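Local coordinates for protein LIN-41 (PDB 4UMG), which controls the onset of developmental plasticity in Caenorhabditis elegans as a TRIM-NHL protein that carries a filamin domain, at residues 5-10 and 113-118; 23-28 and 100-105; 106-111 and 126-131. All blocks are in the same frame, centred on the assembly; numbering follows the deposited sequence.

Interaction 1: 5-10 and 113-118; sequences PCAKNS and ILVKGT
The isopropyl group of Val-115 overlaps the ring of Pro-5 and the methyl of Ala-7, and so joins the N-terminal segment of this filamin domain, a repeat with the immunoglobulin-like beta-sandwich fold, to the tip of the hairpin made by strands 107-115 and 118-130. The tip is a two-residue type I' beta turn from Val-115 to Thr-118. Lys-116 and Gly-117 occupy its middle with positive phi, and the backbones of Val-115 and Thr-118 are hydrogen-bonded in both directions.

On Val-115 it is CG1 that reaches farthest into the segment 5-10. Val-115 CG1 lies 3.7 Å from Pro-5 CB and touches CG of the same ring. Val-115 CG1 also comes within 3.6 Å of Ala-7 N. The first torsion puts CG1 there, anti to the backbone N (chi1 158°). Ala-7 answers from the segment 5-10: its CB is 3.9 Å from Val-115 CB and also meets Thr-118 CG2 at 3.6 Å, so one small methyl touches both ends of the turn. Leu-32 and Ile-120 add further apolar contact to Val-115.

Toward solvent the chemistry changes. Lys-116 runs out fully extended beyond CG and brings NZ to Pro-5 O at 3.0 Å, with a C=O...N angle of 151°. The same ammonium group also donates to Ser-3 O, so two carbonyls near the N-terminus, one of them just ahead of the segment, probably share the positive charge.

Behind the apolar patch the segment 5-10 turns back on itself ahead of strand 11-12. There Ser-10 OG, which accepts a hydrogen bond from Arg-33 N, donates to Cys-6 O at 2.8 Å, approaching from above the carbonyl plane, 44° out of it.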
ATOM      1  N   PRO A   5       5.782 -12.309  -7.331  1.00 39.00           N
ATOM      2  CA  PRO A   5       4.406 -11.855  -7.091  1.00 36.57           C
ATOM      3  C   PRO A   5       3.629 -11.577  -8.373  1.00 36.61           C
ATOM      4  O   PRO A   5       4.222 -11.337  -9.428  1.00 35.94           O
ATOM      5  CB  PRO A   5       4.596 -10.602  -6.234  1.00 38.29           C
ATOM      6  CG  PRO A   5       5.923 -10.057  -6.672  1.00 43.75           C
ATOM      7  CD  PRO A   5       6.765 -11.279  -6.919  1.00 40.32           C
ATOM      8  N   CYS A   6       2.300 -11.664  -8.279  1.00 30.40           N
ATOM      9  CA  CYS A   6       1.372 -11.470  -9.383  1.00 29.46           C
ATOM     10  C   CYS A   6       0.480 -10.319  -8.969  1.00 31.67           C
ATOM     11  O   CYS A   6      -0.176 -10.388  -7.937  1.00 29.73           O
ATOM     12  CB  CYS A   6       0.576 -12.751  -9.621  1.00 30.87           C
ATOM     13  SG  CYS A   6      -0.837 -12.559 -10.725  1.00 34.95           S
ATOM     14  N   ALA A   7       0.438  -9.253  -9.774  1.00 27.55           N
ATOM     15  CA  ALA A   7      -0.358  -8.103  -9.407  1.00 26.53           C
ATOM     16  C   ALA A   7      -1.847  -8.402  -9.147  1.00 29.54           C
ATOM     17  O   ALA A   7      -2.384  -7.985  -8.117  1.00 29.82           O
ATOM     18  CB  ALA A   7      -0.214  -7.009 -10.464  1.00 27.52           C
ATOM     19  N   LYS A   8      -2.512  -9.106 -10.057  1.00 27.10           N
ATOM     20  CA  LYS A   8      -3.944  -9.389  -9.917  1.00 26.43           C
ATOM     21  C   LYS A   8      -4.299 -10.225  -8.715  1.00 28.18           C
ATOM     22  O   LYS A   8      -5.435 -10.140  -8.235  1.00 29.05           O
ATOM     23  CB  LYS A   8      -4.536 -10.002 -11.199  1.00 30.39           C
ATOM     24  CG  LYS A   8      -4.055 -11.371 -11.599  1.00 38.36           C
ATOM     25  CD  LYS A   8      -4.541 -11.644 -13.018  1.00 44.19           C
ATOM     26  CE  LYS A   8      -4.089 -12.975 -13.556  1.00 38.48           C
ATOM     27  NZ  LYS A   8      -4.721 -13.201 -14.889  1.00 36.78           N
ATOM     28  N   ASN A   9      -3.347 -11.055  -8.224  1.00 24.35           N
ATOM     29  CA  ASN A   9      -3.615 -11.908  -7.076  1.00 24.32           C
ATOM     30  C   ASN A   9      -3.186 -11.296  -5.750  1.00 28.42           C
ATOM     31  O   ASN A   9      -3.478 -11.869  -4.692  1.00 28.17           O
ATOM     32  CB  ASN A   9      -2.953 -13.305  -7.225  1.00 29.87           C
ATOM     33  CG  ASN A   9      -3.553 -14.143  -8.355  1.00 30.85           C
ATOM     34  OD1 ASN A   9      -4.591 -13.807  -8.960  1.00 28.92           O
ATOM     35  ND2 ASN A   9      -2.903 -15.239  -8.694  1.00 28.55           N
ATOM     36  N   SER A  10      -2.429 -10.195  -5.807  1.00 26.51           N
ATOM     37  CA  SER A  10      -1.931  -9.465  -4.628  1.00 26.35           C
ATOM     38  C   SER A  10      -2.961  -8.426  -4.191  1.00 28.86           C
ATOM     39  O   SER A  10      -3.653  -7.848  -5.032  1.00 27.64           O
ATOM     40  CB  SER A  10      -0.571  -8.834  -4.911  1.00 28.35           C
ATOM     41  OG  SER A  10       0.323  -9.894  -5.222  1.00 27.46           O
ATOM     42  N   ILE A 113      -0.170   0.690  -5.564  1.00 24.00           N
ATOM     43  CA  ILE A 113       0.851  -0.318  -5.296  1.00 23.07           C
ATOM     44  C   ILE A 113       0.950  -1.136  -6.576  1.00 28.65           C
ATOM     45  O   ILE A 113      -0.070  -1.608  -7.068  1.00 25.93           O
ATOM     46  CB  ILE A 113       0.485  -1.204  -4.090  1.00 27.28           C
ATOM     47  CG1 ILE A 113       0.185  -0.348  -2.828  1.00 28.54           C
ATOM     48  CG2 ILE A 113       1.603  -2.243  -3.814  1.00 28.42           C
ATOM     49  CD1 ILE A 113      -0.833  -1.055  -1.852  1.00 31.91           C
ATOM     50  N   LEU A 114       2.168  -1.207  -7.149  1.00 28.28           N
ATOM     51  CA  LEU A 114       2.464  -1.858  -8.410  1.00 28.56           C
ATOM     52  C   LEU A 114       3.336  -3.066  -8.204  1.00 32.00           C
ATOM     53  O   LEU A 114       4.363  -2.983  -7.536  1.00 32.38           O
ATOM     54  CB  LEU A 114       3.203  -0.904  -9.371  1.00 29.02           C
ATOM     55  CG  LEU A 114       2.688   0.519  -9.609  1.00 35.10           C
ATOM     56  CD1 LEU A 114       3.532   1.196 -10.688  1.00 37.13           C
ATOM     57  CD2 LEU A 114       1.253   0.555 -10.044  1.00 38.31           C
ATOM     58  N   VAL A 115       2.924  -4.195  -8.781  1.00 29.59           N
ATOM     59  CA  VAL A 115       3.714  -5.416  -8.730  1.00 29.28           C
ATOM     60  C   VAL A 115       4.124  -5.653 -10.181  1.00 29.25           C
ATOM     61  O   VAL A 115       3.255  -5.746 -11.055  1.00 28.20           O
ATOM     62  CB  VAL A 115       2.929  -6.623  -8.121  1.00 34.74           C
ATOM     63  CG1 VAL A 115       3.529  -7.951  -8.560  1.00 36.13           C
ATOM     64  CG2 VAL A 115       2.909  -6.528  -6.600  1.00 34.60           C
ATOM     65  N   LYS A 116       5.446  -5.616 -10.444  1.00 27.42           N
ATOM     66  CA  LYS A 116       6.039  -5.786 -11.791  1.00 29.43           C
ATOM     67  C   LYS A 116       5.471  -4.742 -12.767  1.00 32.87           C
ATOM     68  O   LYS A 116       5.218  -5.029 -13.944  1.00 32.91           O
ATOM     69  CB  LYS A 116       5.872  -7.206 -12.325  1.00 33.28           C
ATOM     70  CG  LYS A 116       6.574  -8.266 -11.487  1.00 38.69           C
ATOM     71  CD  LYS A 116       6.204  -9.643 -12.025  1.00 39.00           C
ATOM     72  CE  LYS A 116       6.834 -10.740 -11.208  1.00 46.95           C
ATOM     73  NZ  LYS A 116       6.260 -12.067 -11.555  1.00 55.41           N
ATOM     74  N   GLY A 117       5.225  -3.553 -12.234  1.00 29.41           N
ATOM     75  CA  GLY A 117       4.718  -2.437 -13.034  1.00 27.79           C
ATOM     76  C   GLY A 117       3.230  -2.419 -13.250  1.00 29.83           C
ATOM     77  O   GLY A 117       2.738  -1.596 -14.012  1.00 29.36           O
ATOM     78  N   THR A 118       2.491  -3.300 -12.586  1.00 26.17           N
ATOM     79  CA  THR A 118       1.039  -3.349 -12.747  1.00 25.27           C
ATOM     80  C   THR A 118       0.331  -3.086 -11.426  1.00 26.19           C
ATOM     81  O   THR A 118       0.662  -3.753 -10.453  1.00 24.86           O
ATOM     82  CB  THR A 118       0.609  -4.745 -13.295  1.00 29.33           C
ATOM     83  OG1 THR A 118       1.164  -4.923 -14.595  1.00 31.79           O
ATOM     84  CG2 THR A 118      -0.923  -4.909 -13.336  1.00 27.78           C
TER

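Interaction 2: 23-28 and 100-105; sequences ERQTVI and SYYPSI
Backbone hydrogen bonds pair Thr-26 with Tyr-101 in antiparallel register, where strands 26-31 and 96-101 of the filamin-type beta sandwich meet. Thr-26 N donates to Tyr-101 O at 2.8 Å, and Tyr-101 N returns a bond to Thr-26 O. Beyond the ends of both strands, Glu-23 N reaches Pro-103 O at 2.7 Å and is almost straight at the hydrogen (173°).

The apolar contacts centre on the Tyr-101 ring. Thr-26 CB lies over one face, 24° off the ring normal, as a CH-pi contact, and Thr-26 CG2 touches Tyr-101 CE1 at 3.6 Å. Ile-28 CD1 also packs on CE1. On Thr-26 the hydroxyl takes a separate path, with OG1 donating to Arg-24 O at 2.9 Å. An alanine here would probably leave that carbonyl without its hydroxyl mate and open a gap beside Tyr-101 CE1 and OH.

On the more exposed side the Tyr-102 ring lies against the backbone of Glu-23, with Tyr-102 OH 3.5 Å from Glu-23 CB. Gln-25 CG sits at its edge, and a water in the ring plane adds a bridge from its OH to Glu-23 OE1. No salt bridge joins the segments, so the register probably rests mainly on the backbone bonds.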
ATOM      1  N   GLU A  23      -0.897  13.135  11.118  1.00 29.47           N
ATOM      2  CA  GLU A  23       0.302  13.202  11.963  1.00 29.10           C
ATOM      3  C   GLU A  23       0.513  11.967  12.850  1.00 35.51           C
ATOM      4  O   GLU A  23       1.038  12.062  13.969  1.00 35.06           O
ATOM      5  CB  GLU A  23       0.298  14.513  12.807  1.00 30.87           C
ATOM      6  CG  GLU A  23       0.369  15.764  11.951  1.00 34.39           C
ATOM      7  CD  GLU A  23       0.284  17.072  12.712  1.00 57.68           C
ATOM      8  OE1 GLU A  23       1.144  17.311  13.589  1.00 53.83           O
ATOM      9  OE2 GLU A  23      -0.617  17.880  12.395  1.00 57.16           O
ATOM     10  N   ARG A  24       0.097  10.799  12.347  1.00 32.60           N
ATOM     11  CA  ARG A  24       0.313   9.545  13.059  1.00 33.40           C
ATOM     12  C   ARG A  24       0.934   8.634  12.012  1.00 35.09           C
ATOM     13  O   ARG A  24       0.461   8.629  10.882  1.00 31.15           O
ATOM     14  CB  ARG A  24      -1.020   8.934  13.542  1.00 36.10           C
ATOM     15  CG  ARG A  24      -1.817   9.827  14.498  1.00 41.87           C
ATOM     16  CD  ARG A  24      -1.700   9.419  15.943  1.00 52.76           C
ATOM     17  NE  ARG A  24      -2.608  10.208  16.775  1.00 66.85           N
ATOM     18  CZ  ARG A  24      -3.785   9.779  17.222  1.00 78.93           C
ATOM     19  NH1 ARG A  24      -4.202   8.550  16.944  1.00 61.49           N
ATOM     20  NH2 ARG A  24      -4.548  10.571  17.962  1.00 67.86           N
ATOM     21  N   GLN A  25       2.029   7.933  12.350  1.00 32.33           N
ATOM     22  CA  GLN A  25       2.652   6.973  11.431  1.00 32.14           C
ATOM     23  C   GLN A  25       1.602   5.879  11.189  1.00 34.31           C
ATOM     24  O   GLN A  25       1.041   5.339  12.148  1.00 36.07           O
ATOM     25  CB  GLN A  25       3.928   6.387  12.070  1.00 35.88           C
ATOM     26  CG  GLN A  25       5.136   7.298  11.850  1.00 38.00           C
ATOM     27  CD  GLN A  25       6.443   6.654  12.243  1.00 64.19           C
ATOM     28  OE1 GLN A  25       6.552   5.963  13.265  1.00 61.75           O
ATOM     29  NE2 GLN A  25       7.479   6.897  11.450  1.00 53.42           N
ATOM     30  N   THR A  26       1.288   5.633   9.916  1.00 29.09           N
ATOM     31  CA  THR A  26       0.197   4.767   9.489  1.00 28.20           C
ATOM     32  C   THR A  26       0.754   3.563   8.748  1.00 32.27           C
ATOM     33  O   THR A  26       1.657   3.734   7.933  1.00 31.33           O
ATOM     34  CB  THR A  26      -0.737   5.613   8.582  1.00 30.96           C
ATOM     35  OG1 THR A  26      -1.154   6.766   9.331  1.00 34.02           O
ATOM     36  CG2 THR A  26      -1.957   4.841   8.090  1.00 34.75           C
ATOM     37  N   VAL A  27       0.219   2.364   9.027  1.00 30.73           N
ATOM     38  CA  VAL A  27       0.673   1.125   8.398  1.00 30.52           C
ATOM     39  C   VAL A  27      -0.438   0.447   7.570  1.00 34.43           C
ATOM     40  O   VAL A  27      -1.573   0.322   8.041  1.00 34.70           O
ATOM     41  CB  VAL A  27       1.241   0.143   9.476  1.00 35.89           C
ATOM     42  CG1 VAL A  27       1.795  -1.123   8.826  1.00 36.43           C
ATOM     43  CG2 VAL A  27       2.324   0.807  10.327  1.00 36.15           C
ATOM     44  N   ILE A  28      -0.102  -0.017   6.350  1.00 29.88           N
ATOM     45  CA  ILE A  28      -1.035  -0.753   5.496  1.00 30.19           C
ATOM     46  C   ILE A  28      -0.342  -2.072   5.191  1.00 34.33           C
ATOM     47  O   ILE A  28       0.848  -2.068   4.870  1.00 33.67           O
ATOM     48  CB  ILE A  28      -1.379   0.023   4.198  1.00 32.32           C
ATOM     49  CG1 ILE A  28      -1.963   1.429   4.505  1.00 32.83           C
ATOM     50  CG2 ILE A  28      -2.332  -0.797   3.290  1.00 32.71           C
ATOM     51  CD1 ILE A  28      -1.930   2.347   3.232  1.00 35.63           C
ATOM     52  N   SER A 100       4.470   1.804   5.325  1.00 25.46           N
ATOM     53  CA  SER A 100       4.323   2.821   6.356  1.00 25.12           C
ATOM     54  C   SER A 100       4.475   4.207   5.791  1.00 27.10           C
ATOM     55  O   SER A 100       5.334   4.440   4.943  1.00 27.53           O
ATOM     56  CB  SER A 100       5.347   2.605   7.479  1.00 27.45           C
ATOM     57  OG  SER A 100       4.982   1.451   8.210  1.00 46.89           O
ATOM     58  N   TYR A 101       3.602   5.127   6.215  1.00 25.22           N
ATOM     59  CA  TYR A 101       3.679   6.504   5.773  1.00 23.11           C
ATOM     60  C   TYR A 101       3.190   7.461   6.856  1.00 26.77           C
ATOM     61  O   TYR A 101       2.497   7.051   7.787  1.00 26.04           O
ATOM     62  CB  TYR A 101       2.936   6.705   4.428  1.00 23.98           C
ATOM     63  CG  TYR A 101       1.433   6.706   4.574  1.00 24.47           C
ATOM     64  CD1 TYR A 101       0.718   5.509   4.663  1.00 26.47           C
ATOM     65  CD2 TYR A 101       0.712   7.898   4.564  1.00 25.26           C
ATOM     66  CE1 TYR A 101      -0.674   5.505   4.765  1.00 27.60           C
ATOM     67  CE2 TYR A 101      -0.667   7.909   4.744  1.00 24.51           C
ATOM     68  CZ  TYR A 101      -1.359   6.709   4.835  1.00 27.50           C
ATOM     69  OH  TYR A 101      -2.720   6.701   4.982  1.00 29.59           O
ATOM     70  N   TYR A 102       3.539   8.742   6.732  1.00 23.34           N
ATOM     71  CA  TYR A 102       3.168   9.757   7.737  1.00 23.62           C
ATOM     72  C   TYR A 102       2.377  10.865   7.051  1.00 26.60           C
ATOM     73  O   TYR A 102       2.966  11.669   6.319  1.00 24.88           O
ATOM     74  CB  TYR A 102       4.429  10.319   8.357  1.00 25.88           C
ATOM     75  CG  TYR A 102       4.188  11.290   9.486  1.00 26.14           C
ATOM     76  CD1 TYR A 102       4.051  10.843  10.797  1.00 28.86           C
ATOM     77  CD2 TYR A 102       4.188  12.664   9.260  1.00 26.41           C
ATOM     78  CE1 TYR A 102       3.875  11.738  11.848  1.00 29.64           C
ATOM     79  CE2 TYR A 102       4.072  13.571  10.317  1.00 29.12           C
ATOM     80  CZ  TYR A 102       3.928  13.098  11.612  1.00 32.57           C
ATOM     81  OH  TYR A 102       3.769  13.967  12.665  1.00 35.30           O
ATOM     82  N   PRO A 103       1.032  10.868   7.210  1.00 25.23           N
ATOM     83  CA  PRO A 103       0.220  11.904   6.558  1.00 24.75           C
ATOM     84  C   PRO A 103       0.251  13.190   7.376  1.00 30.08           C
ATOM     85  O   PRO A 103      -0.342  13.229   8.453  1.00 30.05           O
ATOM     86  CB  PRO A 103      -1.169  11.281   6.491  1.00 27.75           C
ATOM     87  CG  PRO A 103      -1.200  10.283   7.616  1.00 33.07           C
ATOM     88  CD  PRO A 103       0.202   9.949   8.016  1.00 29.59           C
ATOM     89  N   SER A 104       0.949  14.229   6.874  1.00 26.66           N
ATOM     90  CA  SER A 104       1.112  15.482   7.643  1.00 26.63           C
ATOM     91  C   SER A 104      -0.113  16.390   7.608  1.00 32.38           C
ATOM     92  O   SER A 104      -0.293  17.230   8.490  1.00 34.27           O
ATOM     93  CB  SER A 104       2.350  16.238   7.167  1.00 28.48           C
ATOM     94  OG  SER A 104       2.126  16.903   5.934  1.00 31.92           O
ATOM     95  N   ILE A 105      -0.933  16.260   6.562  1.00 30.31           N
ATOM     96  CA  ILE A 105      -2.096  17.107   6.357  1.00 31.47           C
ATOM     97  C   ILE A 105      -3.376  16.273   6.200  1.00 33.33           C
ATOM     98  O   ILE A 105      -3.331  15.106   5.785  1.00 28.65           O
ATOM     99  CB  ILE A 105      -1.871  18.114   5.196  1.00 34.90           C
ATOM    100  CG1 ILE A 105      -1.673  17.418   3.829  1.00 33.00           C
ATOM    101  CG2 ILE A 105      -0.728  19.081   5.510  1.00 39.05           C
ATOM    102  CD1 ILE A 105      -1.793  18.365   2.610  1.00 34.91           C
TER
HETATM  103  O   HOH W   1       3.984  16.591  12.163  1.00 37.39           O

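Interaction 3: 106-111 and 126-131; sequences EGSYTL and TMDIRR
The Tyr-109 ring has carbonyl oxygens at its edge, Gly-107 O in its plane and Met-127 O near it, while Ile-129 CG1 packs on Tyr-109 CD1 at 3.4 Å. The phenol OH of Tyr-109 bonds Ile-105 O. A pair of flat groups, carboxylate and guanidinium, lies at the surface. Glu-106 OE2 meets the edge of the Arg-131 guanidinium near its plane, 3.2 Å from NH1, in a salt bridge with the two groups turned 65° apart. The stronger partner of Glu-106 is Arg-22, which its OE1 meets in a salt bridge; the bond to the poorly ordered Arg-131 is less certain.

Between these side chains runs the antiparallel pairing of the hairpin. Gly-107 and Ile-129, then Tyr-109 and Met-127, form hydrogen-bonded pairs, with Gly-107 N donating to Ile-129 O at 2.8 Å. A side chain at Gly-107, with its positive phi, would run into the carbonyl oxygen of Glu-106.

On the face carrying Tyr-109, Met-127 and Ile-129 the contact is apolar. The bend at chi3 (-63°) brings Met-127 CE back to Tyr-109 CB, at 3.9 Å, and next to Leu-111 CB. The face of Ser-108, Thr-126 and Asp-128 is wet. One water joins Ser-108 OG, Thr-126 OG1 and Tyr-109 O; another donates to Asp-128 OD1 at 2.6 Å and also bonds Ser-108 OG.

Within the filamin fold strand 107-115 is flanked by strand 73-78, and strand 118-130 by strand 19-21, to which Asp-128 and Arg-130 bond through Ala-20. Tyr-101 of strand 96-101 packs on Met-127 and Ile-129.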
ATOM      1  N   GLU A 106      -4.517  16.886   6.528  1.00 31.60           N
ATOM      2  CA  GLU A 106      -5.819  16.228   6.410  1.00 31.14           C
ATOM      3  C   GLU A 106      -6.226  16.184   4.956  1.00 33.26           C
ATOM      4  O   GLU A 106      -5.779  17.036   4.184  1.00 34.00           O
ATOM      5  CB  GLU A 106      -6.887  17.015   7.212  1.00 34.09           C
ATOM      6  CG  GLU A 106      -6.896  18.518   6.956  1.00 46.77           C
ATOM      7  CD  GLU A 106      -6.056  19.360   7.907  1.00 74.65           C
ATOM      8  OE1 GLU A 106      -4.803  19.298   7.842  1.00 52.27           O
ATOM      9  OE2 GLU A 106      -6.660  20.108   8.709  1.00 75.88           O
ATOM     10  N   GLY A 107      -7.127  15.259   4.619  1.00 27.79           N
ATOM     11  CA  GLY A 107      -7.683  15.200   3.271  1.00 27.07           C
ATOM     12  C   GLY A 107      -7.548  13.904   2.515  1.00 29.53           C
ATOM     13  O   GLY A 107      -7.253  12.845   3.067  1.00 28.45           O
ATOM     14  N   SER A 108      -7.782  14.000   1.213  1.00 26.83           N
ATOM     15  CA  SER A 108      -7.859  12.864   0.319  1.00 26.18           C
ATOM     16  C   SER A 108      -6.521  12.452  -0.288  1.00 28.14           C
ATOM     17  O   SER A 108      -6.036  13.111  -1.191  1.00 26.26           O
ATOM     18  CB  SER A 108      -8.878  13.151  -0.781  1.00 27.26           C
ATOM     19  OG  SER A 108      -9.211  11.959  -1.466  1.00 26.95           O
ATOM     20  N   TYR A 109      -5.912  11.400   0.256  1.00 22.97           N
ATOM     21  CA  TYR A 109      -4.643  10.856  -0.245  1.00 21.20           C
ATOM     22  C   TYR A 109      -4.881   9.829  -1.342  1.00 25.96           C
ATOM     23  O   TYR A 109      -5.956   9.231  -1.418  1.00 26.62           O
ATOM     24  CB  TYR A 109      -3.869  10.186   0.922  1.00 21.08           C
ATOM     25  CG  TYR A 109      -3.213  11.178   1.861  1.00 22.67           C
ATOM     26  CD1 TYR A 109      -3.974  12.056   2.625  1.00 23.23           C
ATOM     27  CD2 TYR A 109      -1.828  11.221   2.008  1.00 23.55           C
ATOM     28  CE1 TYR A 109      -3.378  12.956   3.508  1.00 24.04           C
ATOM     29  CE2 TYR A 109      -1.220  12.145   2.864  1.00 21.98           C
ATOM     30  CZ  TYR A 109      -2.002  13.006   3.608  1.00 27.78           C
ATOM     31  OH  TYR A 109      -1.408  13.859   4.481  1.00 28.04           O
ATOM     32  N   THR A 110      -3.871   9.607  -2.177  1.00 24.09           N
ATOM     33  CA  THR A 110      -3.945   8.632  -3.249  1.00 22.21           C
ATOM     34  C   THR A 110      -2.926   7.568  -2.961  1.00 25.93           C
ATOM     35  O   THR A 110      -1.785   7.901  -2.664  1.00 25.94           O
ATOM     36  CB  THR A 110      -3.638   9.261  -4.593  1.00 27.40           C
ATOM     37  OG1 THR A 110      -4.461  10.411  -4.760  1.00 29.05           O
ATOM     38  CG2 THR A 110      -3.899   8.295  -5.742  1.00 28.61           C
ATOM     39  N   LEU A 111      -3.319   6.295  -3.104  1.00 24.82           N
ATOM     40  CA  LEU A 111      -2.406   5.182  -2.899  1.00 24.37           C
ATOM     41  C   LEU A 111      -2.372   4.356  -4.150  1.00 25.97           C
ATOM     42  O   LEU A 111      -3.432   4.062  -4.722  1.00 25.67           O
ATOM     43  CB  LEU A 111      -2.949   4.294  -1.768  1.00 25.34           C
ATOM     44  CG  LEU A 111      -2.249   2.942  -1.531  1.00 27.82           C
ATOM     45  CD1 LEU A 111      -0.793   3.116  -1.052  1.00 27.68           C
ATOM     46  CD2 LEU A 111      -3.036   2.087  -0.559  1.00 30.07           C
ATOM     47  N   THR A 126      -8.245   5.684  -2.821  1.00 26.76           N
ATOM     48  CA  THR A 126      -8.298   6.845  -1.951  1.00 26.49           C
ATOM     49  C   THR A 126      -8.146   6.412  -0.518  1.00 31.90           C
ATOM     50  O   THR A 126      -8.606   5.326  -0.153  1.00 31.22           O
ATOM     51  CB  THR A 126      -9.642   7.588  -2.202  1.00 33.41           C
ATOM     52  OG1 THR A 126      -9.611   8.190  -3.514  1.00 33.79           O
ATOM     53  CG2 THR A 126      -9.987   8.655  -1.151  1.00 33.13           C
ATOM     54  N   MET A 127      -7.511   7.288   0.295  1.00 27.14           N
ATOM     55  CA  MET A 127      -7.428   7.156   1.749  1.00 27.41           C
ATOM     56  C   MET A 127      -7.809   8.503   2.314  1.00 31.43           C
ATOM     57  O   MET A 127      -7.280   9.519   1.878  1.00 29.42           O
ATOM     58  CB  MET A 127      -6.048   6.724   2.249  1.00 30.25           C
ATOM     59  CG  MET A 127      -5.501   5.496   1.527  1.00 33.00           C
ATOM     60  SD  MET A 127      -3.841   5.027   2.059  1.00 35.74           S
ATOM     61  CE  MET A 127      -2.873   6.465   1.580  1.00 31.57           C
ATOM     62  N   ASP A 128      -8.778   8.512   3.247  1.00 29.05           N
ATOM     63  CA  ASP A 128      -9.264   9.745   3.852  1.00 28.70           C
ATOM     64  C   ASP A 128      -8.582   9.942   5.178  1.00 32.97           C
ATOM     65  O   ASP A 128      -8.784   9.150   6.098  1.00 32.72           O
ATOM     66  CB  ASP A 128     -10.786   9.704   4.005  1.00 32.22           C
ATOM     67  CG  ASP A 128     -11.471   9.757   2.658  1.00 40.57           C
ATOM     68  OD1 ASP A 128     -11.172  10.684   1.884  1.00 40.90           O
ATOM     69  OD2 ASP A 128     -12.231   8.819   2.339  1.00 42.18           O
ATOM     70  N   ILE A 129      -7.758  10.990   5.269  1.00 26.97           N
ATOM     71  CA  ILE A 129      -7.034  11.325   6.514  1.00 25.99           C
ATOM     72  C   ILE A 129      -7.786  12.445   7.227  1.00 33.96           C
ATOM     73  O   ILE A 129      -8.013  13.522   6.661  1.00 31.68           O
ATOM     74  CB  ILE A 129      -5.566  11.714   6.203  1.00 27.24           C
ATOM     75  CG1 ILE A 129      -4.794  10.515   5.574  1.00 28.29           C
ATOM     76  CG2 ILE A 129      -4.821  12.365   7.399  1.00 26.76           C
ATOM     77  CD1 ILE A 129      -4.374   9.479   6.380  1.00 49.81           C
ATOM     78  N   ARG A 130      -8.121  12.193   8.491  1.00 33.39           N
ATOM     79  CA  ARG A 130      -8.867  13.137   9.316  1.00 34.78           C
ATOM     80  C   ARG A 130      -7.990  13.649  10.475  1.00 41.30           C
ATOM     81  O   ARG A 130      -7.033  12.977  10.862  1.00 39.02           O
ATOM     82  CB  ARG A 130     -10.162  12.456   9.834  1.00 37.39           C
ATOM     83  CG  ARG A 130      -9.985  11.611  11.103  1.00 52.78           C
ATOM     84  CD  ARG A 130     -11.216  10.824  11.506  1.00 64.56           C
ATOM     85  NE  ARG A 130     -11.214   9.489  10.908  1.00 74.92           N
ATOM     86  CZ  ARG A 130     -10.783   8.388  11.517  1.00 81.27           C
ATOM     87  NH1 ARG A 130     -10.336   8.444  12.765  1.00 53.93           N
ATOM     88  NH2 ARG A 130     -10.811   7.222  10.889  1.00 71.78           N
ATOM     89  N   ARG A 131      -8.336  14.814  11.051  1.00 43.35           N
ATOM     90  CA  ARG A 131      -7.580  15.357  12.188  1.00 45.05           C
ATOM     91  C   ARG A 131      -7.832  14.546  13.477  1.00 52.24           C
ATOM     92  O   ARG A 131      -6.975  14.536  14.362  1.00 53.85           O
ATOM     93  CB  ARG A 131      -7.838  16.877  12.347  1.00 48.04           C
ATOM     94  CG  ARG A 131      -8.538  17.331  13.629  1.00 65.47           C
ATOM     95  CD  ARG A 131      -8.894  18.807  13.601  1.00 80.53           C
ATOM     96  NE  ARG A 131     -10.098  19.064  12.810  1.00 91.35           N
ATOM     97  CZ  ARG A 131     -10.102  19.576  11.583  1.00104.93           C
ATOM     98  NH1 ARG A 131      -8.962  19.909  10.991  1.00 89.68           N
ATOM     99  NH2 ARG A 131     -11.247  19.768  10.943  1.00 93.18           N
TER
HETATM  100  O   HOH W   2      -7.870  10.291  -3.405  1.00 29.52           O
HETATM  101  O   HOH W   3     -11.808  11.513  -0.519  1.00 36.96           O

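Interactions 1 and 3 use the same hairpin, strands 107-115 and 118-130, at opposite ends: at the turn the N-terminal segment packs on it without strand pairing, whereas 106-111 and 126-131 pair the hairpin's two strands with each other. Their centres lie about 23 Å apart, on opposite sides of the chain's centre. The centres of interactions 2 and 3 are about 10 Å apart, and the two touch, Tyr-101 OH lying 3.4 Å from Met-127 CE and Ile-28 CD1 3.5 Å from Met-127 SD. All three are partly buried, each with an apolar interior and a polar margin. That margin is a lysine-to-carbonyl bond in interaction 1, a single water bridge in 2, and waters plus a salt bridge in 3.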